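PDB 4PCH: VP1 from Polyomavirus HPyV7, which forms pentamers as the major capsid protein, the building blocks of the icosahedral T=7 polyomavirus shell that attaches to host-cell receptors. Local coordinates for the interface of chains A and B. Residues are numbered along the deposited sequence; one frame, centred on the assembly and turned at random. Chains: chain A/B, VP1.

The three contacts are successive parts of one interface between neighbouring VP1 subunits of the pentamer. Contact 1 and contact 3 adjoin, with C-alpha centres about 11 Å apart, and share A:Ala99, A:Ser100 and B:Tyr47. Contact 3 and contact 2, sharing A:Tyr258, have C-alpha centres about 15 Å apart; those of contact 1 and contact 2 are about 22 Å apart. The chain-A segment that leaves strand 81-93 runs through all three, from A:Leu93 in contact 2 through A:Pro96 and A:Met98 in contact 3 to the 3-10 helix 99-101 in contact 1. Different surfaces of the same protein meet, as ring assembly requires.

Contact 1: the interface of chains A and B. Residues chain A 99-100, 103, 110, 239-240; chain B 47-53, 139-140.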
# COMPACT_ATOMS: atom_id res chain seq x y z
N ALA A 99 -22.13 14.71 3.25
CA ALA A 99 -23.47 15.12 2.74
C ALA A 99 -23.40 15.66 1.32
O ALA A 99 -24.34 15.49 0.54
CB ALA A 99 -24.13 16.15 3.64
N SER A 100 -22.27 16.26 0.96
CA SER A 100 -22.08 16.81 -0.39
C SER A 100 -22.20 15.81 -1.54
O SER A 100 -22.35 16.23 -2.67
CB SER A 100 -20.69 17.47 -0.53
OG SER A 100 -19.68 16.47 -0.43
N TYR A 103 -26.20 9.72 -1.28
CA TYR A 103 -26.32 8.46 -0.55
C TYR A 103 -26.65 7.34 -1.47
O TYR A 103 -27.27 7.55 -2.51
CB TYR A 103 -27.36 8.53 0.58
CG TYR A 103 -28.77 8.82 0.18
CD1 TYR A 103 -29.21 10.13 0.03
CD2 TYR A 103 -29.71 7.80 0.07
CE1 TYR A 103 -30.53 10.40 -0.28
CE2 TYR A 103 -31.03 8.07 -0.25
CZ TYR A 103 -31.43 9.37 -0.42
OH TYR A 103 -32.73 9.67 -0.73
N LEU A 110 -23.85 6.88 3.18
CA LEU A 110 -23.37 7.89 2.23
C LEU A 110 -22.62 7.24 1.08
O LEU A 110 -21.98 6.18 1.25
CB LEU A 110 -22.43 8.88 2.94
CG LEU A 110 -23.07 9.68 4.04
CD1 LEU A 110 -22.05 10.56 4.72
CD2 LEU A 110 -24.26 10.50 3.56
N PRO A 239 -25.66 16.68 -3.52
CA PRO A 239 -25.93 16.64 -2.08
C PRO A 239 -27.31 16.17 -1.65
O PRO A 239 -28.32 16.58 -2.21
CB PRO A 239 -25.74 18.11 -1.65
CG PRO A 239 -24.69 18.60 -2.59
CD PRO A 239 -25.06 17.97 -3.92
N GLY A 240 -27.32 15.30 -0.64
CA GLY A 240 -28.54 14.85 0.00
C GLY A 240 -29.53 14.11 -0.87
O GLY A 240 -30.72 14.06 -0.58
N TYR B 47 -25.91 11.20 11.24
CA TYR B 47 -25.42 12.20 10.29
C TYR B 47 -26.53 12.68 9.34
O TYR B 47 -26.52 13.84 8.90
CB TYR B 47 -24.22 11.64 9.52
CG TYR B 47 -23.61 12.64 8.60
CD1 TYR B 47 -22.63 13.54 9.05
CD2 TYR B 47 -24.02 12.75 7.29
CE1 TYR B 47 -22.09 14.49 8.21
CE2 TYR B 47 -23.48 13.70 6.45
CZ TYR B 47 -22.50 14.57 6.90
OH TYR B 47 -22.04 15.54 6.02
N THR B 48 -27.50 11.79 9.11
CA THR B 48 -28.62 11.91 8.16
C THR B 48 -28.13 11.70 6.71
O THR B 48 -26.95 11.86 6.40
CB THR B 48 -29.37 13.27 8.20
OG1 THR B 48 -28.62 14.26 7.48
CG2 THR B 48 -29.66 13.74 9.65
N MET B 49 -29.08 11.36 5.85
CA MET B 49 -28.84 11.31 4.40
C MET B 49 -29.26 12.62 3.71
O MET B 49 -29.50 12.65 2.51
CB MET B 49 -29.60 10.12 3.80
CG MET B 49 -29.21 8.76 4.38
SD MET B 49 -27.50 8.28 4.12
CE MET B 49 -26.77 8.50 5.73
N SER B 50 -29.31 13.72 4.47
CA SER B 50 -29.85 15.01 3.99
C SER B 50 -28.76 15.87 3.33
O SER B 50 -27.59 15.52 3.33
CB SER B 50 -30.47 15.79 5.17
OG SER B 50 -29.43 16.39 5.97
N ASP B 51 -29.16 17.02 2.81
CA ASP B 51 -28.24 18.00 2.21
C ASP B 51 -27.64 19.01 3.19
O ASP B 51 -27.10 20.01 2.75
CB ASP B 51 -28.94 18.76 1.08
CG ASP B 51 -30.17 19.54 1.56
OD1 ASP B 51 -30.41 19.52 2.79
OD2 ASP B 51 -30.87 20.14 0.74
N THR B 52 -27.71 18.73 4.48
CA THR B 52 -27.40 19.73 5.51
C THR B 52 -26.52 19.18 6.58
O THR B 52 -26.84 18.14 7.17
CB THR B 52 -28.73 20.24 6.13
OG1 THR B 52 -29.53 20.85 5.12
CG2 THR B 52 -28.46 21.29 7.19
N LEU B 53 -25.39 19.85 6.82
CA LEU B 53 -24.54 19.56 7.95
C LEU B 53 -25.15 20.13 9.22
O LEU B 53 -25.39 21.31 9.31
CB LEU B 53 -23.13 20.17 7.79
CG LEU B 53 -22.19 19.35 6.93
CD1 LEU B 53 -22.70 19.26 5.50
CD2 LEU B 53 -20.81 19.99 7.00
N ARG B 139 -26.23 23.80 -3.33
CA ARG B 139 -27.04 22.70 -2.79
C ARG B 139 -26.64 22.15 -1.40
O ARG B 139 -27.45 21.46 -0.77
CB ARG B 139 -27.02 21.53 -3.78
CG ARG B 139 -27.53 21.85 -5.18
CD ARG B 139 -27.49 20.59 -6.03
NE ARG B 139 -27.77 20.80 -7.44
CZ ARG B 139 -26.86 21.04 -8.40
NH1 ARG B 139 -25.55 21.13 -8.13
NH2 ARG B 139 -27.26 21.20 -9.64
N LEU B 140 -25.41 22.40 -0.95
CA LEU B 140 -24.94 21.91 0.35
C LEU B 140 -25.17 23.01 1.36
O LEU B 140 -24.66 24.12 1.19
CB LEU B 140 -23.46 21.51 0.36
CG LEU B 140 -22.97 20.91 1.70
CD1 LEU B 140 -23.56 19.52 1.97
CD2 LEU B 140 -21.45 20.84 1.77
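Two tyrosine rings frame this seam of the jelly-roll polyomavirus VP1 pentamer, where a chain-B loop packs on short strands, a 3-10 helix and a loop of chain A. On one face of A:Tyr103, toward the rim, sits B:Met49 CB, 3.8 Å above the plane; the backbone of A:Gly240 lies at that ring's edge. The B:Tyr47 ring has A:Ala99 CA at its edge, in plane, and A:Leu110 crosses it at about a right angle, CD1 being 3.9 Å from CE2 of B:Tyr47. With CG anti to the backbone N (chi1 -176°), B:Tyr47 points its phenol oxygen OH at A:Ala99 N, which donates a moderately bent hydrogen bond of 2.9 Å (149° at H) from the start of the 3-10 helix 99-101. B:Met49 is bent at chi2 and chi3, so its thioether turns along chain A: SD comes within 3.5 Å of A:Tyr103 CB, and the methyl CE meets A:Leu110 CD2. A:Ala99 CB packs between B:Tyr47 and the CD1 methyls of B:Leu53 and B:Leu140. Beyond it, A:Pro239 CG lies 3.9 Å from B:Arg139 CB, the two side chains crossing nearly perpendicularly. A:Gly240 CA rests against the backbone from B:Met49 to B:Asp51. That loop is braced from within: the hydroxyl B:Thr48 OG1 donates to B:Tyr47 O on a lone pair (2.6 Å), accepts from B:Ser50 N, and pairs with B:Ser50 OG at 2.7 Å.

Contact 2: the interface of chains A and B. Residues chain A 26, 28, 93-94, 258; chain B 131, 155-156, 175-176, 178-179.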
# COMPACT_ATOMS: atom_id res chain seq x y z
N VAL A 26 -1.78 29.00 -6.72
CA VAL A 26 -2.74 27.93 -6.62
C VAL A 26 -3.45 27.81 -7.96
O VAL A 26 -4.16 28.73 -8.37
CB VAL A 26 -3.77 28.17 -5.51
CG1 VAL A 26 -4.71 26.97 -5.41
CG2 VAL A 26 -3.08 28.42 -4.18
N LEU A 28 -6.39 26.50 -10.21
CA LEU A 28 -7.77 26.12 -9.95
C LEU A 28 -8.27 25.12 -10.99
O LEU A 28 -7.85 25.18 -12.16
CB LEU A 28 -8.65 27.36 -9.94
CG LEU A 28 -8.23 28.49 -8.99
CD1 LEU A 28 -9.17 29.68 -9.10
CD2 LEU A 28 -8.13 27.95 -7.58
N LEU A 93 -5.46 20.57 -2.53
CA LEU A 93 -6.41 21.06 -1.54
C LEU A 93 -7.71 20.27 -1.71
O LEU A 93 -8.32 20.25 -2.82
CB LEU A 93 -6.70 22.55 -1.70
CG LEU A 93 -5.55 23.48 -1.32
CD1 LEU A 93 -4.65 23.72 -2.50
CD2 LEU A 93 -6.08 24.79 -0.78
N PHE A 94 -8.14 19.62 -0.64
CA PHE A 94 -9.37 18.81 -0.71
C PHE A 94 -9.89 18.45 0.69
O PHE A 94 -9.11 18.37 1.63
CB PHE A 94 -9.08 17.53 -1.49
CG PHE A 94 -10.33 16.81 -1.92
CD1 PHE A 94 -11.21 17.41 -2.81
CD2 PHE A 94 -10.62 15.56 -1.44
CE1 PHE A 94 -12.37 16.76 -3.21
CE2 PHE A 94 -11.78 14.90 -1.85
CZ PHE A 94 -12.64 15.51 -2.73
N TYR A 258 -9.91 21.09 -5.10
CA TYR A 258 -10.28 22.48 -4.95
C TYR A 258 -9.23 23.42 -5.53
O TYR A 258 -9.48 24.60 -5.79
CB TYR A 258 -10.42 22.80 -3.49
CG TYR A 258 -11.54 22.08 -2.73
CD1 TYR A 258 -12.65 21.54 -3.38
CD2 TYR A 258 -11.50 21.99 -1.34
CE1 TYR A 258 -13.67 20.95 -2.66
CE2 TYR A 258 -12.54 21.42 -0.63
CZ TYR A 258 -13.63 20.91 -1.29
OH TYR A 258 -14.67 20.36 -0.56
N ILE B 131 -8.85 27.55 4.65
CA ILE B 131 -9.63 28.10 3.57
C ILE B 131 -11.04 27.49 3.62
O ILE B 131 -11.19 26.26 3.81
CB ILE B 131 -9.01 27.82 2.19
CG1 ILE B 131 -7.54 28.23 2.14
CG2 ILE B 131 -9.79 28.53 1.10
CD1 ILE B 131 -6.87 27.83 0.86
N ALA B 155 -10.29 27.10 -4.35
CA ALA B 155 -9.35 27.77 -3.46
C ALA B 155 -8.71 28.98 -4.11
O ALA B 155 -7.47 29.13 -4.16
CB ALA B 155 -8.30 26.76 -3.00
N SER B 156 -9.58 29.89 -4.56
CA SER B 156 -9.19 31.12 -5.20
C SER B 156 -8.69 32.14 -4.19
O SER B 156 -8.82 31.95 -2.98
CB SER B 156 -10.37 31.72 -5.95
OG SER B 156 -11.36 32.11 -5.02
N VAL B 175 -10.21 23.72 4.89
CA VAL B 175 -8.99 23.03 4.46
C VAL B 175 -7.76 23.83 4.92
O VAL B 175 -7.74 25.06 4.78
CB VAL B 175 -8.96 22.92 2.92
CG1 VAL B 175 -7.73 22.17 2.46
CG2 VAL B 175 -10.22 22.22 2.39
N ALA B 176 -6.72 23.15 5.42
CA ALA B 176 -5.49 23.84 5.77
C ALA B 176 -5.02 24.67 4.59
O ALA B 176 -5.02 24.22 3.46
CB ALA B 176 -4.40 22.83 6.14
N PRO B 178 -2.25 26.24 2.41
CA PRO B 178 -0.84 26.15 2.08
C PRO B 178 -0.20 27.49 1.69
O PRO B 178 1.00 27.58 1.63
CB PRO B 178 -0.83 25.15 0.90
CG PRO B 178 -2.13 25.41 0.21
CD PRO B 178 -3.09 25.69 1.32
N THR B 179 -1.01 28.52 1.45
CA THR B 179 -0.48 29.86 1.17
C THR B 179 -0.14 30.64 2.46
O THR B 179 0.44 31.72 2.38
CB THR B 179 -1.43 30.71 0.30
OG1 THR B 179 -2.58 31.15 1.05
CG2 THR B 179 -1.88 29.93 -0.93
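This is a largely apolar patch of the interface between neighbouring VP1 subunits, pinned by a main-chain hydrogen bond, and it helps join them into the pentameric capsid unit. A:Leu93 carries much of it. Its CG is anti to the carbonyl carbon (chi1 -70°), and the CD2 methyl enters a group of chain-B carbons, with B:Ile131 CD1 at 3.5 Å, B:Ala155 CB at 3.7 Å and B:Pro178 CD at 3.8 Å. The leucine crosses B:Ile131 at about a right angle but meets the proline tip to tip. Beside it, the amide B:Ala155 N donates to the carbonyl A:Tyr258 O over 3.0 Å; the bond is nearly straight at hydrogen (170°), although the donor stands above the carbonyl plane. The A:Tyr258 ring has A:Phe94 CD1 over the centre of one face and B:Val175 CG2 at its edge, in plane, 3.9 Å from CE2 of the tyrosine. The other branch of this valine, CG1, points to the A:Phe94 backbone. A:Leu28 straddles the next peptide, its CD2 against the B:Ala155 carbonyl group and its CD1 3.9 Å from B:Ser156 CB. A:Val26 crosses B:Thr179 methyl to methyl, CG2 to CG2, at 3.8 Å. In this jelly-roll core of VP1, without the ends of the full-length protein, chain A supplies the ends of strands 20-27 and 81-93 and the turn before strand 259-270, while chain B supplies strands 129-132 and 174-176 with loop residues 155-156 and 178-179.

Contact 3: the interface of chains A and B. Residues chain A 95-100, 258; chain B 47, 116-118, 135, 171-172, 190, 232.
A:Pro96 and A:Met98 carry the first shell of this contact, reaching from a chain-A loop into the jelly roll of the adjacent subunit in the polyomavirus VP1 pentamer. A:Pro96 CB lies 3.7 Å from the methyl B:Thr116 CG2 and also meets B:Met232 CE, while its CA faces B:Val190 CG1 and its CD the carbonyl B:Val171 O. A:Met98, bent at chi2 and chi3 (-78° and -74°), slides antiparallel past B:Thr116 and meets B:Met232 tip to tip, A:Met98 CE to B:Met232 SD at 3.9 Å. A:Met98 CE also sits over the centre of one face of B:Tyr47. B:Glu172, extended beyond CG, crosses A:Met98 at about a right angle, its carboxylate carbon CD 3.6 Å from A:Met98 CG. On the other flank, A:Gln97 and B:Pro135 pass in opposite directions; A:Ser100 CB and A:Tyr258 OH also touch this proline. Further out, B:Glu172 OE1 accepts from B:Tyr47 OH on its syn lone pair (2.5 Å), which would orient the phenol that receives A:Ala99 N. The A:Gln97 amide is fixed at both ends: NE2 donates to A:Tyr258 OH in the amide plane (2.9 Å) and, tilted out of that plane, to A:Ala95 O, and OE1 accepts from A:Ser100 OG at 2.6 Å. Waters 2 and 3 link B:Glu172 O to A:Tyr258 OH and A:Pro96 O, respectively; water 1 bridges A:Gln97 O and B:Thr116 OG1, 2.7 Å from the latter.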
# COMPACT_ATOMS: atom_id res chain seq x y z
N ALA A 95 -11.20 18.32 0.83
CA ALA A 95 -11.87 18.00 2.11
C ALA A 95 -12.66 16.69 1.93
O ALA A 95 -13.06 16.38 0.82
CB ALA A 95 -12.81 19.11 2.49
N PRO A 96 -12.89 15.93 3.02
CA PRO A 96 -13.75 14.75 2.87
C PRO A 96 -15.15 15.16 2.41
O PRO A 96 -15.68 16.15 2.87
CB PRO A 96 -13.78 14.15 4.28
CG PRO A 96 -13.45 15.28 5.21
CD PRO A 96 -12.49 16.15 4.42
N GLN A 97 -15.74 14.37 1.51
CA GLN A 97 -17.04 14.64 0.93
C GLN A 97 -18.04 13.67 1.59
O GLN A 97 -17.89 12.46 1.51
CB GLN A 97 -17.02 14.43 -0.56
CG GLN A 97 -15.99 15.28 -1.33
CD GLN A 97 -16.24 16.77 -1.18
OE1 GLN A 97 -17.37 17.26 -1.38
NE2 GLN A 97 -15.17 17.51 -0.83
N MET A 98 -19.02 14.22 2.28
CA MET A 98 -20.02 13.46 3.05
C MET A 98 -21.41 13.82 2.54
O MET A 98 -21.84 13.32 1.51
CB MET A 98 -19.84 13.75 4.53
CG MET A 98 -18.50 13.36 5.11
SD MET A 98 -18.35 11.60 5.40
CE MET A 98 -19.37 11.40 6.85
N ALA A 99 -22.13 14.71 3.25
CA ALA A 99 -23.47 15.12 2.74
C ALA A 99 -23.40 15.66 1.32
O ALA A 99 -24.34 15.49 0.54
CB ALA A 99 -24.13 16.15 3.64
N SER A 100 -22.27 16.26 0.96
CA SER A 100 -22.08 16.81 -0.39
C SER A 100 -22.20 15.81 -1.54
O SER A 100 -22.35 16.23 -2.67
CB SER A 100 -20.69 17.47 -0.53
OG SER A 100 -19.68 16.47 -0.43
N TYR A 258 -9.91 21.09 -5.10
CA TYR A 258 -10.28 22.48 -4.95
C TYR A 258 -9.23 23.42 -5.53
O TYR A 258 -9.48 24.60 -5.79
CB TYR A 258 -10.42 22.80 -3.49
CG TYR A 258 -11.54 22.08 -2.73
CD1 TYR A 258 -12.65 21.54 -3.38
CD2 TYR A 258 -11.50 21.99 -1.34
CE1 TYR A 258 -13.67 20.95 -2.66
CE2 TYR A 258 -12.54 21.42 -0.63
CZ TYR A 258 -13.63 20.91 -1.29
OH TYR A 258 -14.67 20.36 -0.56
N TYR B 47 -25.91 11.20 11.24
CA TYR B 47 -25.42 12.20 10.29
C TYR B 47 -26.53 12.68 9.34
O TYR B 47 -26.52 13.84 8.90
CB TYR B 47 -24.22 11.64 9.52
CG TYR B 47 -23.61 12.64 8.60
CD1 TYR B 47 -22.63 13.54 9.05
CD2 TYR B 47 -24.02 12.75 7.29
CE1 TYR B 47 -22.09 14.49 8.21
CE2 TYR B 47 -23.48 13.70 6.45
CZ TYR B 47 -22.50 14.57 6.90
OH TYR B 47 -22.04 15.54 6.02
N THR B 116 -15.89 7.18 4.38
CA THR B 116 -14.99 8.31 4.10
C THR B 116 -14.23 8.67 5.37
O THR B 116 -14.77 8.61 6.48
CB THR B 116 -15.83 9.47 3.49
OG1 THR B 116 -16.14 9.13 2.13
CG2 THR B 116 -15.11 10.79 3.50
N GLN B 117 -12.96 9.05 5.22
CA GLN B 117 -12.06 9.24 6.35
C GLN B 117 -11.23 10.51 6.17
O GLN B 117 -10.97 10.96 5.05
CB GLN B 117 -11.08 8.05 6.47
CG GLN B 117 -11.76 6.69 6.54
CD GLN B 117 -10.90 5.55 6.06
OE1 GLN B 117 -9.75 5.38 6.49
NE2 GLN B 117 -11.48 4.70 5.19
N LEU B 118 -10.78 11.02 7.32
CA LEU B 118 -9.81 12.12 7.39
C LEU B 118 -8.94 11.90 8.60
O LEU B 118 -9.46 11.68 9.70
CB LEU B 118 -10.51 13.46 7.51
CG LEU B 118 -9.64 14.68 7.85
CD1 LEU B 118 -8.63 14.94 6.74
CD2 LEU B 118 -10.47 15.92 8.17
N PRO B 135 -18.18 22.56 -1.32
CA PRO B 135 -18.03 21.78 -2.56
C PRO B 135 -19.21 21.93 -3.50
O PRO B 135 -19.07 21.66 -4.70
CB PRO B 135 -17.88 20.33 -2.06
CG PRO B 135 -18.57 20.31 -0.75
CD PRO B 135 -18.24 21.67 -0.15
N VAL B 171 -14.78 19.82 9.38
CA VAL B 171 -13.67 19.36 8.56
C VAL B 171 -14.11 19.18 7.11
O VAL B 171 -13.30 19.21 6.20
CB VAL B 171 -13.08 18.05 9.13
CG1 VAL B 171 -12.62 18.25 10.57
CG2 VAL B 171 -14.06 16.89 9.03
N GLU B 172 -15.42 19.01 6.89
CA GLU B 172 -15.97 18.93 5.54
C GLU B 172 -15.91 20.26 4.77
O GLU B 172 -16.09 20.25 3.55
CB GLU B 172 -17.40 18.46 5.59
CG GLU B 172 -17.54 17.02 5.99
CD GLU B 172 -18.95 16.70 6.46
OE1 GLU B 172 -19.87 16.80 5.65
OE2 GLU B 172 -19.09 16.34 7.64
N VAL B 190 -7.08 12.07 3.26
CA VAL B 190 -8.53 11.89 3.04
C VAL B 190 -8.69 10.57 2.27
O VAL B 190 -7.94 10.31 1.33
CB VAL B 190 -9.10 13.05 2.19
CG1 VAL B 190 -10.56 12.81 1.79
CG2 VAL B 190 -8.97 14.37 2.92
N MET B 232 -11.50 11.27 11.49
CA MET B 232 -12.75 10.60 11.13
C MET B 232 -12.37 9.26 10.54
O MET B 232 -11.74 9.20 9.49
CB MET B 232 -13.51 11.42 10.10
CG MET B 232 -14.79 10.68 9.66
SD MET B 232 -15.90 11.67 8.66
CE MET B 232 -14.86 12.05 7.28
O HOH W 1 -16.05 10.86 0.06
O HOH W 2 -14.76 21.68 1.75
O HOH W 3 -17.37 18.27 2.07